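Local coordinates for protein ABC transporter (Thermotoga maritima, PDB 1JI0) that binds ATP and probably hydrolyses it to power an ABC transporter of branched-chain amino acids, at residues N229-V232 with R233-L237; N198-G201 with A202-A206; V14-G17 with A18-A21; V211-G215 with Q216-E220. All coordinates share one frame; numbering follows the deposited sequence.

Contact 1: N229-V232 with R233-L237; sequences NEMV and RKAYL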
loop_
_atom_site.group_PDB
_atom_site.type_symbol
_atom_site.label_atom_id
_atom_site.label_comp_id
_atom_site.label_asym_id
_atom_site.label_seq_id
_atom_site.Cartn_x
_atom_site.Cartn_y
_atom_site.Cartn_z
ATOM N N ASN A 229 4.296 18.841 -13.463
ATOM C CA ASN A 229 4.911 18.393 -14.699
ATOM C C ASN A 229 3.835 18.324 -15.772
ATOM O O ASN A 229 2.793 17.702 -15.577
ATOM C CB ASN A 229 5.562 17.027 -14.512
ATOM C CG ASN A 229 6.174 16.498 -15.795
ATOM O OD1 ASN A 229 5.519 15.802 -16.570
ATOM N ND2 ASN A 229 7.433 16.845 -16.032
ATOM N N GLU A 230 4.094 18.973 -16.902
ATOM C CA GLU A 230 3.133 19.026 -17.998
ATOM C C GLU A 230 2.711 17.665 -18.527
ATOM O O GLU A 230 1.544 17.473 -18.878
ATOM C CB GLU A 230 3.689 19.885 -19.138
ATOM C CG GLU A 230 2.633 20.371 -20.126
ATOM C CD GLU A 230 1.537 21.199 -19.456
ATOM O OE1 GLU A 230 1.871 22.153 -18.714
ATOM O OE2 GLU A 230 0.340 20.898 -19.676
HETATM N N MSE A 231 3.643 16.717 -18.577
HETATM C CA MSE A 231 3.342 15.372 -19.069
HETATM C C MSE A 231 2.390 14.651 -18.127
HETATM O O MSE A 231 1.448 13.992 -18.569
HETATM C CB MSE A 231 4.628 14.550 -19.220
HETATM C CG MSE A 231 4.420 13.123 -19.755
HETATM SE SE MSE A 231 3.872 11.772 -18.437
HETATM C CE MSE A 231 5.619 11.114 -17.926
ATOM N N VAL A 232 2.644 14.763 -16.827
ATOM C CA VAL A 232 1.778 14.122 -15.843
ATOM C C VAL A 232 0.380 14.737 -15.927
ATOM O O VAL A 232 -0.617 14.026 -16.045
ATOM C CB VAL A 232 2.323 14.295 -14.408
ATOM C CG1 VAL A 232 1.332 13.714 -13.403
ATOM C CG2 VAL A 232 3.688 13.591 -14.272
ATOM N N ARG A 233 0.315 16.065 -15.881
ATOM C CA ARG A 233 -0.961 16.780 -15.940
ATOM C C ARG A 233 -1.819 16.385 -17.138
ATOM O O ARG A 233 -2.996 16.070 -16.987
ATOM C CB ARG A 233 -0.699 18.290 -15.943
ATOM C CG ARG A 233 -0.013 18.754 -14.668
ATOM C CD ARG A 233 0.447 20.186 -14.740
ATOM N NE ARG A 233 -0.661 21.132 -14.699
ATOM C CZ ARG A 233 -1.158 21.659 -13.585
ATOM N NH1 ARG A 233 -0.649 21.338 -12.403
ATOM N NH2 ARG A 233 -2.160 22.519 -13.660
ATOM N N LYS A 234 -1.229 16.380 -18.327
ATOM C CA LYS A 234 -1.970 16.033 -19.533
ATOM C C LYS A 234 -2.283 14.547 -19.653
ATOM O O LYS A 234 -3.392 14.166 -20.024
ATOM C CB LYS A 234 -1.195 16.503 -20.770
ATOM C CG LYS A 234 -1.137 18.021 -20.919
ATOM C CD LYS A 234 -0.099 18.475 -21.951
ATOM C CE LYS A 234 -0.273 17.778 -23.295
ATOM N NZ LYS A 234 -1.632 17.980 -23.872
ATOM N N ALA A 235 -1.313 13.703 -19.324
ATOM C CA ALA A 235 -1.496 12.261 -19.435
ATOM C C ALA A 235 -2.259 11.594 -18.295
ATOM O O ALA A 235 -3.004 10.637 -18.518
ATOM C CB ALA A 235 -0.134 11.583 -19.602
ATOM N N TYR A 236 -2.084 12.089 -17.075
ATOM C CA TYR A 236 -2.743 11.474 -15.933
ATOM C C TYR A 236 -3.727 12.350 -15.163
ATOM O O TYR A 236 -4.460 11.848 -14.314
ATOM C CB TYR A 236 -1.679 10.923 -14.977
ATOM C CG TYR A 236 -0.852 9.819 -15.594
ATOM C CD1 TYR A 236 -1.323 8.508 -15.636
ATOM C CD2 TYR A 236 0.378 10.093 -16.189
ATOM C CE1 TYR A 236 -0.592 7.495 -16.260
ATOM C CE2 TYR A 236 1.120 9.087 -16.820
ATOM C CZ TYR A 236 0.628 7.797 -16.850
ATOM O OH TYR A 236 1.347 6.808 -17.473
ATOM N N LEU A 237 -3.762 13.647 -15.454
ATOM C CA LEU A 237 -4.678 14.532 -14.738
ATOM C C LEU A 237 -5.674 15.267 -15.657
ATOM O O LEU A 237 -6.500 16.054 -15.189
ATOM C CB LEU A 237 -3.869 15.523 -13.892
ATOM C CG LEU A 237 -2.776 14.879 -13.021
ATOM C CD1 LEU A 237 -2.044 15.941 -12.229
ATOM C CD2 LEU A 237 -3.389 13.855 -12.083
#

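Contact 2: N198-G201 with A202-A206; sequences NALG and ALKVA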
loop_
_atom_site.group_PDB
_atom_site.type_symbol
_atom_site.label_atom_id
_atom_site.label_comp_id
_atom_site.label_asym_id
_atom_site.label_seq_id
_atom_site.Cartn_x
_atom_site.Cartn_y
_atom_site.Cartn_z
ATOM N N ASN A 198 -5.747 6.571 -9.281
ATOM C CA ASN A 198 -6.166 7.939 -9.001
ATOM C C ASN A 198 -4.885 8.704 -8.688
ATOM O O ASN A 198 -4.529 8.897 -7.530
ATOM C CB ASN A 198 -7.116 7.965 -7.798
ATOM C CG ASN A 198 -7.774 9.326 -7.593
ATOM O OD1 ASN A 198 -8.857 9.420 -7.011
ATOM N ND2 ASN A 198 -7.122 10.382 -8.063
ATOM N N ALA A 199 -4.194 9.123 -9.744
ATOM C CA ALA A 199 -2.928 9.834 -9.617
ATOM C C ALA A 199 -3.017 11.133 -8.834
ATOM O O ALA A 199 -2.137 11.438 -8.026
ATOM C CB ALA A 199 -2.342 10.091 -11.012
ATOM N N LEU A 200 -4.070 11.907 -9.069
ATOM C CA LEU A 200 -4.235 13.167 -8.352
ATOM C C LEU A 200 -4.270 12.931 -6.840
ATOM O O LEU A 200 -3.483 13.500 -6.090
ATOM C CB LEU A 200 -5.527 13.859 -8.798
ATOM C CG LEU A 200 -5.801 15.227 -8.167
ATOM C CD1 LEU A 200 -4.614 16.155 -8.417
ATOM C CD2 LEU A 200 -7.076 15.814 -8.752
ATOM N N GLY A 201 -5.189 12.083 -6.391
ATOM C CA GLY A 201 -5.289 11.814 -4.968
ATOM C C GLY A 201 -3.997 11.267 -4.397
ATOM O O GLY A 201 -3.561 11.687 -3.329
ATOM N N ALA A 202 -3.376 10.340 -5.121
ATOM C CA ALA A 202 -2.132 9.727 -4.678
ATOM C C ALA A 202 -0.985 10.734 -4.574
ATOM O O ALA A 202 -0.284 10.788 -3.558
ATOM C CB ALA A 202 -1.741 8.587 -5.634
ATOM N N LEU A 203 -0.785 11.520 -5.628
ATOM C CA LEU A 203 0.289 12.506 -5.624
ATOM C C LEU A 203 0.088 13.610 -4.584
ATOM O O LEU A 203 1.061 14.175 -4.078
ATOM C CB LEU A 203 0.451 13.119 -7.015
ATOM C CG LEU A 203 1.064 12.174 -8.050
ATOM C CD1 LEU A 203 1.023 12.822 -9.435
ATOM C CD2 LEU A 203 2.499 11.834 -7.638
ATOM N N LYS A 204 -1.163 13.921 -4.255
ATOM C CA LYS A 204 -1.435 14.955 -3.258
ATOM C C LYS A 204 -1.028 14.553 -1.839
ATOM O O LYS A 204 -0.718 15.410 -1.006
ATOM C CB LYS A 204 -2.919 15.336 -3.284
ATOM C CG LYS A 204 -3.341 16.031 -4.573
ATOM C CD LYS A 204 -4.850 16.250 -4.649
ATOM C CE LYS A 204 -5.327 17.271 -3.634
ATOM N NZ LYS A 204 -6.790 17.502 -3.774
ATOM N N VAL A 205 -1.016 13.255 -1.548
ATOM C CA VAL A 205 -0.639 12.810 -0.208
ATOM C C VAL A 205 0.776 12.267 -0.110
ATOM O O VAL A 205 1.346 12.208 0.973
ATOM C CB VAL A 205 -1.607 11.727 0.334
ATOM C CG1 VAL A 205 -3.002 12.286 0.401
ATOM C CG2 VAL A 205 -1.550 10.473 -0.535
ATOM N N ALA A 206 1.351 11.896 -1.247
ATOM C CA ALA A 206 2.686 11.324 -1.265
ATOM C C ALA A 206 3.836 12.319 -1.177
ATOM O O ALA A 206 3.692 13.500 -1.497
ATOM C CB ALA A 206 2.857 10.464 -2.517
#

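Contact 3: V14-G17 with A18-A21; sequences VYYG and AIHA. With ATP (adenosine-5'-triphosphate), chain B.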
loop_
_atom_site.group_PDB
_atom_site.type_symbol
_atom_site.label_atom_id
_atom_site.label_comp_id
_atom_site.label_asym_id
_atom_site.label_seq_id
_atom_site.Cartn_x
_atom_site.Cartn_y
_atom_site.Cartn_z
ATOM N N VAL A 14 10.111 -8.751 -14.139
ATOM C CA VAL A 14 9.108 -9.749 -13.808
ATOM C C VAL A 14 8.453 -10.258 -15.078
ATOM O O VAL A 14 7.964 -9.479 -15.899
ATOM C CB VAL A 14 8.030 -9.190 -12.868
ATOM C CG1 VAL A 14 6.967 -10.252 -12.604
ATOM C CG2 VAL A 14 8.667 -8.758 -11.550
ATOM N N TYR A 15 8.472 -11.578 -15.234
ATOM C CA TYR A 15 7.892 -12.247 -16.391
ATOM C C TYR A 15 6.893 -13.266 -15.887
ATOM O O TYR A 15 7.186 -14.016 -14.962
ATOM C CB TYR A 15 8.957 -13.014 -17.172
ATOM C CG TYR A 15 10.074 -12.208 -17.787
ATOM C CD1 TYR A 15 10.046 -11.858 -19.137
ATOM C CD2 TYR A 15 11.214 -11.884 -17.047
ATOM C CE1 TYR A 15 11.134 -11.221 -19.739
ATOM C CE2 TYR A 15 12.300 -11.248 -17.633
ATOM C CZ TYR A 15 12.260 -10.923 -18.978
ATOM O OH TYR A 15 13.357 -10.334 -19.568
ATOM N N TYR A 16 5.710 -13.292 -16.480
ATOM C CA TYR A 16 4.778 -14.369 -16.161
ATOM C C TYR A 16 3.798 -14.632 -17.308
ATOM O O TYR A 16 3.205 -13.729 -17.883
ATOM C CB TYR A 16 4.012 -13.982 -14.895
ATOM C CG TYR A 16 3.098 -12.841 -15.176
ATOM C CD1 TYR A 16 1.853 -13.074 -15.753
ATOM C CD2 TYR A 16 3.446 -11.546 -14.788
ATOM C CE1 TYR A 16 0.959 -12.028 -15.932
ATOM C CE2 TYR A 16 2.553 -10.500 -14.968
ATOM C CZ TYR A 16 1.314 -10.737 -15.533
ATOM O OH TYR A 16 0.408 -9.706 -15.689
ATOM N N GLY A 17 3.669 -15.926 -17.660
ATOM C CA GLY A 17 2.750 -16.295 -18.733
ATOM C C GLY A 17 3.383 -16.092 -20.111
ATOM O O GLY A 17 4.111 -16.931 -20.628
ATOM N N ALA A 18 3.043 -14.948 -20.729
ATOM C CA ALA A 18 3.603 -14.644 -22.040
ATOM C C ALA A 18 4.173 -13.225 -22.089
ATOM O O ALA A 18 4.532 -12.708 -23.139
ATOM C CB ALA A 18 2.497 -14.800 -23.083
ATOM N N ILE A 19 4.049 -12.575 -20.937
ATOM C CA ILE A 19 4.325 -11.149 -20.875
ATOM C C ILE A 19 5.483 -10.782 -19.961
ATOM O O ILE A 19 5.718 -11.419 -18.936
ATOM C CB ILE A 19 3.059 -10.354 -20.444
ATOM C CG1 ILE A 19 2.606 -10.774 -19.047
ATOM C CG2 ILE A 19 1.927 -10.605 -21.428
ATOM C CD1 ILE A 19 3.376 -10.120 -17.927
ATOM N N HIS A 20 6.210 -9.752 -20.372
ATOM C CA HIS A 20 7.341 -9.218 -19.628
ATOM C C HIS A 20 6.750 -8.000 -18.906
ATOM O O HIS A 20 6.932 -6.863 -19.337
ATOM C CB HIS A 20 8.424 -8.786 -20.615
ATOM C CG HIS A 20 9.677 -8.293 -19.969
ATOM N ND1 HIS A 20 10.700 -7.711 -20.687
ATOM C CD2 HIS A 20 10.084 -8.308 -18.677
ATOM C CE1 HIS A 20 11.683 -7.389 -19.864
ATOM N NE2 HIS A 20 11.334 -7.741 -18.640
ATOM N N ALA A 21 6.027 -8.263 -17.822
ATOM C CA ALA A 21 5.345 -7.241 -17.038
ATOM C C ALA A 21 6.202 -6.075 -16.547
ATOM O O ALA A 21 5.892 -4.920 -16.825
ATOM C CB ALA A 21 4.644 -7.895 -15.864
HETATM P PG ATP B . -4.194 -3.442 -10.947
HETATM O O1G ATP B . -5.596 -3.048 -11.178
HETATM O O2G ATP B . -3.474 -2.624 -9.948
HETATM O O3G ATP B . -4.010 -4.935 -10.852
HETATM P PB ATP B . -1.867 -2.943 -12.677
HETATM O O1B ATP B . -1.629 -1.836 -13.656
HETATM O O2B ATP B . -1.114 -2.942 -11.436
HETATM O O3B ATP B . -3.456 -2.985 -12.312
HETATM P PA ATP B . -0.911 -5.639 -13.347
HETATM O O1A ATP B . -1.449 -6.419 -12.224
HETATM O O2A ATP B . 0.562 -5.456 -13.424
HETATM O O3A ATP B . -1.709 -4.258 -13.475
HETATM O "O5'" ATP B . -1.419 -6.301 -14.668
HETATM C "C5'" ATP B . -1.097 -5.745 -15.946
HETATM C "C4'" ATP B . -0.090 -6.563 -16.671
HETATM O "O4'" ATP B . -0.715 -7.843 -16.975
HETATM C "C3'" ATP B . 0.271 -5.974 -18.012
HETATM O "O3'" ATP B . 1.704 -5.962 -18.162
HETATM C "C2'" ATP B . -0.422 -6.871 -18.997
HETATM O "O2'" ATP B . 0.231 -6.970 -20.258
HETATM C "C1'" ATP B . -0.321 -8.234 -18.292
HETATM N N9 ATP B . -1.243 -9.327 -18.786
HETATM C C8 ATP B . -1.902 -10.282 -18.038
HETATM N N7 ATP B . -2.632 -11.121 -18.720
HETATM C C5 ATP B . -2.447 -10.696 -20.028
HETATM C C6 ATP B . -2.954 -11.174 -21.276
HETATM N N6 ATP B . -3.765 -12.217 -21.323
HETATM N N1 ATP B . -2.589 -10.539 -22.424
HETATM C C2 ATP B . -1.766 -9.483 -22.359
HETATM N N3 ATP B . -1.217 -8.932 -21.255
HETATM C C4 ATP B . -1.606 -9.601 -20.096
#

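Contact 4: V211-G215 with Q216-E220; sequences VLETG and QIVLE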
loop_
_atom_site.group_PDB
_atom_site.type_symbol
_atom_site.label_atom_id
_atom_site.label_comp_id
_atom_site.label_asym_id
_atom_site.label_seq_id
_atom_site.Cartn_x
_atom_site.Cartn_y
_atom_site.Cartn_z
ATOM N N VAL A 211 6.187 7.133 -11.992
ATOM C CA VAL A 211 5.193 6.941 -13.040
ATOM C C VAL A 211 5.571 5.709 -13.851
ATOM O O VAL A 211 6.572 5.708 -14.566
ATOM C CB VAL A 211 5.108 8.167 -13.976
ATOM C CG1 VAL A 211 4.022 7.943 -15.022
ATOM C CG2 VAL A 211 4.783 9.411 -13.173
ATOM N N LEU A 212 4.762 4.660 -13.720
ATOM C CA LEU A 212 4.978 3.395 -14.413
ATOM C C LEU A 212 4.140 3.318 -15.698
ATOM O O LEU A 212 2.923 3.500 -15.670
ATOM C CB LEU A 212 4.611 2.236 -13.472
ATOM C CG LEU A 212 4.855 0.764 -13.851
ATOM C CD1 LEU A 212 6.345 0.449 -13.890
ATOM C CD2 LEU A 212 4.182 -0.133 -12.809
ATOM N N GLU A 213 4.805 3.063 -16.821
ATOM C CA GLU A 213 4.139 2.937 -18.116
ATOM C C GLU A 213 4.688 1.699 -18.807
ATOM O O GLU A 213 5.877 1.629 -19.114
ATOM C CB GLU A 213 4.401 4.158 -18.998
ATOM C CG GLU A 213 3.845 5.458 -18.450
ATOM C CD GLU A 213 3.754 6.548 -19.511
ATOM O OE1 GLU A 213 4.691 6.663 -20.333
ATOM O OE2 GLU A 213 2.748 7.296 -19.517
ATOM N N THR A 214 3.813 0.726 -19.040
ATOM C CA THR A 214 4.184 -0.530 -19.685
ATOM C C THR A 214 5.453 -1.135 -19.084
ATOM O O THR A 214 6.444 -1.349 -19.780
ATOM C CB THR A 214 4.369 -0.351 -21.217
ATOM O OG1 THR A 214 3.176 0.210 -21.783
ATOM C CG2 THR A 214 4.618 -1.698 -21.888
ATOM N N GLY A 215 5.418 -1.384 -17.776
ATOM C CA GLY A 215 6.543 -2.000 -17.099
ATOM C C GLY A 215 7.816 -1.202 -16.874
ATOM O O GLY A 215 8.806 -1.762 -16.415
ATOM N N GLN A 216 7.815 0.086 -17.194
ATOM C CA GLN A 216 9.003 0.908 -16.984
ATOM C C GLN A 216 8.672 2.255 -16.331
ATOM O O GLN A 216 7.596 2.811 -16.548
ATOM C CB GLN A 216 9.717 1.173 -18.311
ATOM C CG GLN A 216 10.131 -0.069 -19.081
ATOM C CD GLN A 216 11.155 0.249 -20.156
ATOM O OE1 GLN A 216 12.319 0.508 -19.860
ATOM N NE2 GLN A 216 10.722 0.244 -21.411
ATOM N N ILE A 217 9.605 2.778 -15.536
ATOM C CA ILE A 217 9.403 4.070 -14.888
ATOM C C ILE A 217 9.837 5.137 -15.890
ATOM O O ILE A 217 10.992 5.163 -16.303
ATOM C CB ILE A 217 10.263 4.204 -13.603
ATOM C CG1 ILE A 217 9.961 3.051 -12.644
ATOM C CG2 ILE A 217 9.968 5.533 -12.912
ATOM C CD1 ILE A 217 8.510 2.922 -12.265
ATOM N N VAL A 218 8.920 6.009 -16.295
ATOM C CA VAL A 218 9.264 7.046 -17.258
ATOM C C VAL A 218 9.563 8.377 -16.579
ATOM O O VAL A 218 10.134 9.279 -17.188
ATOM C CB VAL A 218 8.128 7.245 -18.288
ATOM C CG1 VAL A 218 7.911 5.953 -19.062
ATOM C CG2 VAL A 218 6.840 7.647 -17.587
ATOM N N LEU A 219 9.182 8.490 -15.311
ATOM C CA LEU A 219 9.392 9.718 -14.563
ATOM C C LEU A 219 9.243 9.445 -13.075
ATOM O O LEU A 219 8.437 8.605 -12.669
ATOM C CB LEU A 219 8.355 10.759 -14.996
ATOM C CG LEU A 219 8.421 12.175 -14.422
ATOM C CD1 LEU A 219 9.723 12.829 -14.818
ATOM C CD2 LEU A 219 7.250 12.991 -14.954
ATOM N N GLU A 220 10.022 10.149 -12.265
ATOM C CA GLU A 220 9.930 9.998 -10.821
ATOM C C GLU A 220 10.331 11.332 -10.212
ATOM O O GLU A 220 10.938 12.170 -10.888
ATOM C CB GLU A 220 10.855 8.881 -10.320
ATOM C CG GLU A 220 12.331 9.164 -10.514
ATOM C CD GLU A 220 13.223 8.134 -9.851
ATOM O OE1 GLU A 220 13.486 7.075 -10.463
ATOM O OE2 GLU A 220 13.656 8.380 -8.707
HETATM O O HOH W 1 7.640 -0.663 -21.803
#

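Contact 1: N229-V232 with R233-L237
The N-cap of helix 230-236 is set by Asn229, which grips the first turn with its side chain and reaches Arg233 with its backbone. Its OD1 accepts from Val232 N at 3.1 Å, in the carbonyl plane on a lone pair, and more weakly from Met231 N, so one amide oxygen serves two backbone donors. Arg233 N meets Asn229 O in an almost straight bond (177°), and the same spacing recurs from Lys234 N to Glu230 O and from Ala235 N to Met231 O. At the far end Val232 O takes Tyr236 N at 2.6 Å and, weakly, Leu237 N.

Met231, present as selenomethionine, bends at chi2 (-82°) and brings its SE to the edge of the Tyr236 ring, 5.4 Å from the centroid, a Met-aromatic contact; the same atom lies 4.2 Å from Ala235 CB. Val232 CG1 meets Leu237 CD1 at 4.2 Å. With CG beside its own backbone N (chi1 -63°), Arg233 lays that carbon 3.1 Å from Asn229 O, and NH1 turns back to bond Leu227 O, with a long, weak ion pair to Asp228. With an alanine in place of Arg233, Leu227 O would probably lose this donor and the Asn229 carbonyl its aliphatic cover.

Glu230 approaches Lys234 through its methylenes, OE2 lying 3.4 Å from CD, while the lysine NZ stays apart. Any attraction between the two charges probably acts only over a distance, and the directional bonds at the helix start come from the Asn229 amide and the backbone.

Contact 2: N198-G201 with A202-A206
Asn198 and Ala202 start the backbone bonding of helix 199-205: Ala202 N gives its hydrogen to Asn198 O at 3.0 Å, in the carbonyl plane. Asn198 is the N-cap residue, and its own N-H is taken by the carboxylate of Glu196. One residue on, Leu203 N bonds Ala199 O at 2.8 Å with an angle of 168°, and Lys204 N then reaches Leu200 O along a more bent path (148°). The Gly201 carbonyl is served less well, its bond from Val205 N being long and weak. Ala202 O accepts twice, from Ala206 N at 3.0 Å and from Val205 N at 3.3 Å.

This helix belongs to a beta-alpha-beta crossover of the P-loop NTPase fold, leading from strand 192-196 to strand 208-213, which flank strand 34-38 in the sheet. Ala199, Ala202 and Leu203 turn to strand 34-38, and Leu203 also meets helix 223-227.

Side chains lean on the same carbonyls. Lys204, its CG placed beside the backbone N (chi1 -67°), sets that carbon 3.0 Å from Leu200 O, and its CD then passes across the leucine, 3.8 Å from Leu200 CD1. Leu203 CB likewise sits 3.2 Å from Ala199 O, so this oxygen has an aliphatic neighbour beside its amide donor.

Contact 3: V14-G17 with A18-A21
Tyr16 and Ile19 form the hydrogen-bonded pair at the end of the hairpin of strands 5-16 and 19-23, with Tyr16 N bonded to Ile19 O at 3.1 Å and a weak return bond from Ile19 N to Tyr16 O. Gly17 and Ala18 make the turn, Gly17 at backbone angles that suit glycine alone.

From CB, the Tyr16 chain leaves between its backbone N and carbonyl carbon (chi1 69°), which swings the ring over the Ile19 side. Ile19 CD1 lies over the ring face in a CH-pi contact modelled doubtfully close. On the same face, CE1 has Ile19 CG1 at 3.7 Å; CE2 has Ala21 CB at 3.5 Å. The tip, OH, lies 2.5 Å from the ribose O4' of ATP, which sits at the ring edge near its plane. Ile19 CG2, in turn, faces adenine N3 at 3.6 Å. Replacing Tyr16 by an alanine would probably leave the ribose oxygen without its hydroxyl neighbour and Ala21 CB without its ring neighbour.

Away from the nucleotide, Tyr15 and His20 stack in offset fashion, centroids 3.9 Å apart and planes at 5°. Val14 O meets the imidazole edge in plane, and His20 NE2 is hydrogen-bonded to His13 ND1.

The position of Tyr16 is consistent with the A-loop aromatic of ABC ATPases. Its hydroxyl reaches the sugar while Ile19 supplies an apolar surface for the base, so the hairpin offers ATP one polar and one apolar contact.

Contact 4: V211-G215 with Q216-E220
Strands 208-213 and 216-222 run antiparallel, their short segments at 134°, and a type I' turn from Glu213 to Gln216 joins them into a tight beta hairpin. Thr214 and Gly215 carry the positive phi values the turn needs. Glu213 N bonds Gln216 O at 2.8 Å almost straight, whereas Gln216 N reaches Glu213 O from above the carbonyl plane. Farther from the turn, Val211 faces two residues at once: its O accepts from Val218 N at 2.9 Å and its N gives to Leu219 O at 2.8 Å, the irregularity of a beta bulge. The hairpin forms the edge of the mixed sheet beside strand 34-38, to which Leu212 is bonded through its backbone.

Leu212 and Ile217, a non-hydrogen-bonded pair, put their side chains on one face, where CD1 meets CD1 at 3.7 Å; both also touch Leu37, and Leu212 touches Ala43 of the ATP-binding loop. The other face bears Val211, Glu213, Gln216 and Leu219. There the extended Glu213 chain crosses Val218 at about a right angle, OE1 lying 3.5 Å from Val218 CG1, while OE2 is hydrogen-bonded to Tyr236 OH, so one carboxylate oxygen is satisfied by the helix 230-236 and the other rests against methyls. Val218 has CG1 anti to its carbonyl carbon (chi1 -61°), which leaves CG2 between backbone N and carbonyl carbon, and that methyl packs 3.8 Å from Val211 CG1. Beside the turn, a water whose bond to Thr214 O is modelled doubtfully short accepts from Gln216 NE2 at 3.2 Å.

From the N terminus, contact 3 first closes the tight turn of the hairpin beside the ribose and adenine of ATP. Contact 2 follows much later as a short helix packed on strands 34-38 and 192-196. The chain then enters contact 4, a second hairpin at the edge of the mixed sheet, and ends in contact 1, another short helix. The four are in series; none nests in or crosses another. Contacts 1 and 2 pack through Leu237 on Ala199 and Leu200, contacts 1 and 4 through Val232 on Leu219. The last helix bridges helix 199-205 and the edge hairpin; contact 3 lies far from contacts 1 and 2 but has its nearest atoms about 3 Å from contact 4.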